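Local coordinates for protein laccase (Botrytis aclada, PDB 3SQR) that probably oxidises hydroquinones and other phenols with molecular oxygen through its copper centres, as a multicopper oxidase of lignin breakdown and detoxification, at residues Ala88-Asn92 and Gly93-Gly97; Ala206-Val210 and Phe211-Asp215. All coordinates share one frame; numbering follows the deposited sequence.

Contact 1: residues Ala88-Asn92 and Gly93-Gly97; sequences AMTFN and GTVPG. With NAG (2-acetamido-2-deoxy-beta-D-glucopyranose), chain G.
Phe91 and Thr94 stand at the two ends of a type I' beta turn that reverses the chain where the edge strand 86-91 stops; Asn92 and Gly93 occupy its corners, both with the positive phi that such a turn requires. Beyond it the chain curls back until Gly97 CA lies at the edge of the Phe91 ring, 4.0 Å from Phe91 CB. A water accepts from Phe91 N (2.8 Å) and lies 2.7 Å from Thr94 O, bridging the two limbs. On the side chain of Thr90, chi1 of 70° puts OG1 between the backbone N and the carbonyl carbon, where it receives a weak bond from Gly93 N (2.9 Å, 127° at the hydrogen); Ser77 OG is its other partner. The same torsion leaves Thr90 CG2 beside its backbone N, and there it meets Val95 CG2 at 3.6 Å, the two side chains crossing at about a right angle. Thr94 OG1 donates to Pro96 O, 2.7 Å away. Asn92-Gly93-Thr94 is an N-glycosylation sequon set on the turn, with Asn92 ND2 bonded to C1 of the NAG at 1.4 Å. Asn92 OD1 accepts from Ser73 N; link and bond together probably limit rotation of the amide, giving the sugar a steadier base.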
# COMPACT_ATOMS: atom_id res chain seq x y z
N ALA A 88 -11.09 -10.83 -13.26
CA ALA A 88 -10.05 -10.27 -12.39
C ALA A 88 -8.71 -10.41 -13.02
O ALA A 88 -8.48 -11.21 -13.91
CB ALA A 88 -10.09 -10.92 -10.98
N MET A 89 -7.78 -9.61 -12.54
CA MET A 89 -6.39 -9.74 -12.82
C MET A 89 -5.70 -10.14 -11.54
O MET A 89 -5.75 -9.40 -10.54
CB MET A 89 -5.81 -8.44 -13.34
CG MET A 89 -6.56 -7.95 -14.51
SD MET A 89 -5.73 -6.60 -15.36
CE MET A 89 -6.98 -6.19 -16.62
N THR A 90 -5.11 -11.33 -11.58
CA THR A 90 -4.67 -11.99 -10.39
C THR A 90 -3.23 -12.46 -10.49
O THR A 90 -2.71 -12.72 -11.55
CB THR A 90 -5.54 -13.21 -10.07
OG1 THR A 90 -5.34 -14.27 -11.01
CG2 THR A 90 -7.01 -12.84 -10.04
N PHE A 91 -2.64 -12.71 -9.32
CA PHE A 91 -1.51 -13.56 -9.22
C PHE A 91 -2.06 -14.96 -8.97
O PHE A 91 -2.68 -15.27 -7.92
CB PHE A 91 -0.67 -13.17 -8.02
CG PHE A 91 -0.09 -11.79 -8.12
CD1 PHE A 91 0.96 -11.58 -8.99
CD2 PHE A 91 -0.61 -10.74 -7.39
CE1 PHE A 91 1.56 -10.34 -9.09
CE2 PHE A 91 -0.02 -9.46 -7.48
CZ PHE A 91 1.04 -9.28 -8.34
N ASN A 92 -1.85 -15.83 -9.93
CA ASN A 92 -2.09 -17.26 -9.70
C ASN A 92 -3.52 -17.60 -9.41
O ASN A 92 -3.81 -18.54 -8.68
CB ASN A 92 -1.14 -17.76 -8.59
CG ASN A 92 0.18 -18.01 -9.15
OD1 ASN A 92 0.91 -17.07 -9.47
ND2 ASN A 92 0.53 -19.27 -9.34
N GLY A 93 -4.41 -16.80 -9.95
CA GLY A 93 -5.81 -17.14 -10.02
C GLY A 93 -6.62 -16.97 -8.75
O GLY A 93 -7.72 -17.44 -8.66
N THR A 94 -6.08 -16.26 -7.76
CA THR A 94 -6.81 -16.01 -6.55
C THR A 94 -6.72 -14.51 -6.21
O THR A 94 -5.78 -13.86 -6.60
CB THR A 94 -6.28 -16.75 -5.35
OG1 THR A 94 -4.89 -16.42 -5.09
CG2 THR A 94 -6.48 -18.30 -5.51
N VAL A 95 -7.75 -14.04 -5.51
CA VAL A 95 -7.73 -12.68 -4.91
C VAL A 95 -8.02 -12.88 -3.45
O VAL A 95 -9.08 -13.40 -3.12
CB VAL A 95 -8.75 -11.75 -5.52
CG1 VAL A 95 -8.77 -10.39 -4.85
CG2 VAL A 95 -8.52 -11.59 -7.05
N PRO A 96 -7.09 -12.51 -2.59
CA PRO A 96 -5.71 -12.06 -2.81
C PRO A 96 -4.83 -13.10 -3.47
O PRO A 96 -5.15 -14.30 -3.41
CB PRO A 96 -5.18 -11.80 -1.39
CG PRO A 96 -6.31 -11.92 -0.48
CD PRO A 96 -7.38 -12.73 -1.17
N GLY A 97 -3.75 -12.65 -4.08
CA GLY A 97 -2.72 -13.53 -4.58
C GLY A 97 -2.10 -14.39 -3.51
O GLY A 97 -2.38 -14.20 -2.31
C1 NAG G . 1.75 -19.67 -10.00
C2 NAG G . 2.59 -20.77 -9.39
C3 NAG G . 3.75 -21.11 -10.29
C4 NAG G . 3.22 -21.49 -11.64
C5 NAG G . 2.38 -20.37 -12.19
C6 NAG G . 1.79 -20.70 -13.56
C7 NAG G . 2.51 -20.49 -6.96
C8 NAG G . 3.18 -19.81 -5.80
N2 NAG G . 3.11 -20.25 -8.14
O3 NAG G . 4.38 -22.21 -9.74
O4 NAG G . 4.30 -21.71 -12.47
O5 NAG G . 1.29 -20.09 -11.30
O6 NAG G . 0.94 -21.86 -13.42
O7 NAG G . 1.50 -21.18 -6.80
O HOH W 1 -4.06 -11.84 -7.01

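Contact 2: residues Ala206-Val210 and Phe211-Asp215; sequences AHESV and FEIWD. With NAG (2-acetamido-2-deoxy-beta-D-glucopyranose), chain B; BMA (beta-D-mannopyranose), chain C; NAG (2-acetamido-2-deoxy-beta-D-glucopyranose), chain D.
Ser209 is the N-cap of helix 210-217, which follows strand 195-205 and has a glycan lying along one flank. Its OG, swung anti to the backbone N (chi1 174°), accepts from Phe211 N at 3.1 Å and also pairs with Asp177, which receives Val210 N as well, so one carboxylate steadies the start of the helix. Ser209 O takes the N-H of Glu212 at 2.9 Å, and Val210 O that of Ile213 at 3.1 Å; both bonds span three residues, in the first turn of the helix. The Phe211 ring meets two neighbours differently: Val210 CG1 lies over a face, 4.1 Å from the centroid and 21° off the normal, in a CH-pi contact, whereas Ser209 OG sits at the ring edge, 3.4 Å from CD2. Farther along, the Ile213 side chain crosses that of Glu208 at about a right angle, bringing CD1 to 3.8 Å from Glu208 OE2. Val210, Ile213 and Trp214 all touch Trp530 of helix 529-533, while Trp214 NE1 is hydrogen-bonded to Asp576 O. The sugars run past Phe211 and Glu212 to Asp215, whose OD2 accepts a hydrogen bond from O6 of the chain B NAG at 2.9 Å.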
# COMPACT_ATOMS: atom_id res chain seq x y z
N ALA A 206 -15.45 -3.68 -7.16
CA ALA A 206 -16.38 -3.42 -8.23
C ALA A 206 -16.98 -4.75 -8.71
O ALA A 206 -16.38 -5.80 -8.46
CB ALA A 206 -15.67 -2.74 -9.39
N HIS A 207 -18.13 -4.67 -9.40
CA HIS A 207 -18.66 -5.86 -10.10
C HIS A 207 -18.42 -5.82 -11.55
O HIS A 207 -19.18 -6.45 -12.33
CB HIS A 207 -20.13 -6.07 -9.77
CG HIS A 207 -20.34 -6.60 -8.40
ND1 HIS A 207 -21.59 -6.71 -7.84
CD2 HIS A 207 -19.47 -7.06 -7.48
CE1 HIS A 207 -21.47 -7.21 -6.63
NE2 HIS A 207 -20.18 -7.43 -6.38
N GLU A 208 -17.32 -5.15 -11.95
CA GLU A 208 -16.81 -5.13 -13.28
C GLU A 208 -15.35 -4.65 -13.19
O GLU A 208 -14.95 -4.13 -12.19
CB GLU A 208 -17.62 -4.19 -14.14
CG GLU A 208 -17.67 -2.72 -13.62
CD GLU A 208 -18.56 -2.49 -12.39
OE1 GLU A 208 -19.61 -3.14 -12.34
OE2 GLU A 208 -18.22 -1.65 -11.48
N SER A 209 -14.59 -4.81 -14.26
CA SER A 209 -13.19 -4.40 -14.27
C SER A 209 -13.15 -2.91 -14.09
O SER A 209 -13.87 -2.17 -14.75
CB SER A 209 -12.52 -4.73 -15.58
OG SER A 209 -11.17 -4.24 -15.71
N VAL A 210 -12.20 -2.47 -13.29
CA VAL A 210 -11.95 -1.05 -13.08
C VAL A 210 -11.67 -0.38 -14.43
O VAL A 210 -11.90 0.83 -14.63
CB VAL A 210 -10.71 -0.89 -12.11
CG1 VAL A 210 -9.44 -1.43 -12.73
CG2 VAL A 210 -10.47 0.55 -11.75
N PHE A 211 -11.08 -1.13 -15.33
CA PHE A 211 -10.72 -0.60 -16.65
C PHE A 211 -11.94 -0.24 -17.50
O PHE A 211 -11.82 0.56 -18.46
CB PHE A 211 -9.79 -1.50 -17.43
CG PHE A 211 -8.45 -1.66 -16.79
CD1 PHE A 211 -7.53 -0.64 -16.86
CD2 PHE A 211 -8.14 -2.81 -16.10
CE1 PHE A 211 -6.32 -0.73 -16.28
CE2 PHE A 211 -6.91 -2.95 -15.48
CZ PHE A 211 -5.97 -1.92 -15.60
N GLU A 212 -13.09 -0.79 -17.15
CA GLU A 212 -14.35 -0.41 -17.81
C GLU A 212 -14.92 0.90 -17.34
O GLU A 212 -15.75 1.54 -18.03
CB GLU A 212 -15.36 -1.53 -17.64
CG GLU A 212 -14.83 -2.74 -18.36
CD GLU A 212 -15.85 -3.64 -18.97
OE1 GLU A 212 -16.86 -3.93 -18.29
OE2 GLU A 212 -15.57 -4.13 -20.10
N ILE A 213 -14.50 1.34 -16.15
CA ILE A 213 -15.08 2.51 -15.55
C ILE A 213 -14.10 3.68 -15.47
O ILE A 213 -14.46 4.75 -14.98
CB ILE A 213 -15.71 2.17 -14.21
CG1 ILE A 213 -14.81 1.31 -13.38
CG2 ILE A 213 -16.95 1.24 -14.43
CD1 ILE A 213 -15.41 0.88 -12.04
N TRP A 214 -12.87 3.48 -15.94
CA TRP A 214 -11.86 4.53 -15.85
C TRP A 214 -12.26 5.73 -16.70
O TRP A 214 -12.05 6.89 -16.31
CB TRP A 214 -10.51 3.98 -16.31
CG TRP A 214 -9.49 4.95 -16.74
CD1 TRP A 214 -8.95 5.04 -17.99
CD2 TRP A 214 -8.88 6.01 -15.98
NE1 TRP A 214 -8.07 6.06 -18.06
CE2 TRP A 214 -7.99 6.67 -16.84
CE3 TRP A 214 -8.99 6.46 -14.68
CZ2 TRP A 214 -7.22 7.76 -16.43
CZ3 TRP A 214 -8.26 7.56 -14.29
CH2 TRP A 214 -7.34 8.16 -15.15
N ASP A 215 -12.81 5.48 -17.88
CA ASP A 215 -13.20 6.64 -18.70
C ASP A 215 -14.26 7.52 -18.03
O ASP A 215 -14.22 8.76 -18.13
CB ASP A 215 -13.60 6.20 -20.13
CG ASP A 215 -12.43 5.73 -20.92
OD1 ASP A 215 -11.37 6.38 -20.89
OD2 ASP A 215 -12.55 4.69 -21.61
C1 NAG B . -10.14 -1.48 -21.64
C2 NAG B . -11.58 -1.82 -21.33
C3 NAG B . -12.53 -1.05 -22.23
C4 NAG B . -12.13 0.44 -22.29
C5 NAG B . -10.67 0.59 -22.59
C6 NAG B . -10.13 2.03 -22.67
C7 NAG B . -12.00 -4.11 -20.55
C8 NAG B . -12.20 -5.55 -20.96
N2 NAG B . -11.76 -3.26 -21.52
O3 NAG B . -13.78 -1.19 -21.64
O4 NAG B . -12.86 1.11 -23.31
O5 NAG B . -9.97 -0.10 -21.55
O6 NAG B . -10.48 2.66 -21.47
O7 NAG B . -12.08 -3.73 -19.41
C1 BMA C . -13.83 1.98 -22.71
C2 BMA C . -14.26 2.95 -23.81
C3 BMA C . -15.45 3.73 -23.28
C4 BMA C . -16.59 2.87 -22.73
C5 BMA C . -16.15 1.74 -21.77
C6 BMA C . -17.05 0.49 -21.75
O2 BMA C . -14.59 2.15 -24.94
O3 BMA C . -15.86 4.60 -24.30
O4 BMA C . -17.44 3.73 -22.02
O5 BMA C . -14.90 1.22 -22.22
O6 BMA C . -18.45 0.50 -21.49
C1 NAG D . -5.34 -3.20 -19.99
C2 NAG D . -5.62 -1.93 -20.76
C3 NAG D . -7.02 -1.34 -20.64
C4 NAG D . -7.99 -2.44 -20.98
C5 NAG D . -7.66 -3.72 -20.18
C6 NAG D . -8.43 -4.93 -20.67
C7 NAG D . -3.38 -0.94 -21.08
C8 NAG D . -2.56 0.26 -20.69
N2 NAG D . -4.62 -0.92 -20.55
O3 NAG D . -7.09 -0.22 -21.51
O4 NAG D . -9.31 -2.11 -20.66
O5 NAG D . -6.32 -4.12 -20.31
O6 NAG D . -8.51 -5.87 -19.61
O7 NAG D . -2.91 -1.79 -21.83

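How the contacts relate
Contact 1 comes first in the sequence, and contact 2 follows over a hundred residues later, their centres about 17 Å apart. The first ends an outer strand, 86-91, of a four-stranded sheet; the second leads from strand 195-205 of a six-stranded sheet into helix 210-217. They meet directly: Met89 CE packs against Phe211 CE2 at 3.4 Å, and Ser209 touches Ser87 of the same edge strand. Asp177 joins them too, through a backbone hydrogen bond with Met89 and through its carboxylate to Ser209 and Val210. This packing is probably part of the seam between the first two cupredoxin domains. Separately, the Phe91 side chain is about 5 Å from that of His168, a type 3 copper ligand, and Trp214's about 8 Å from that of His531, a type 1 ligand.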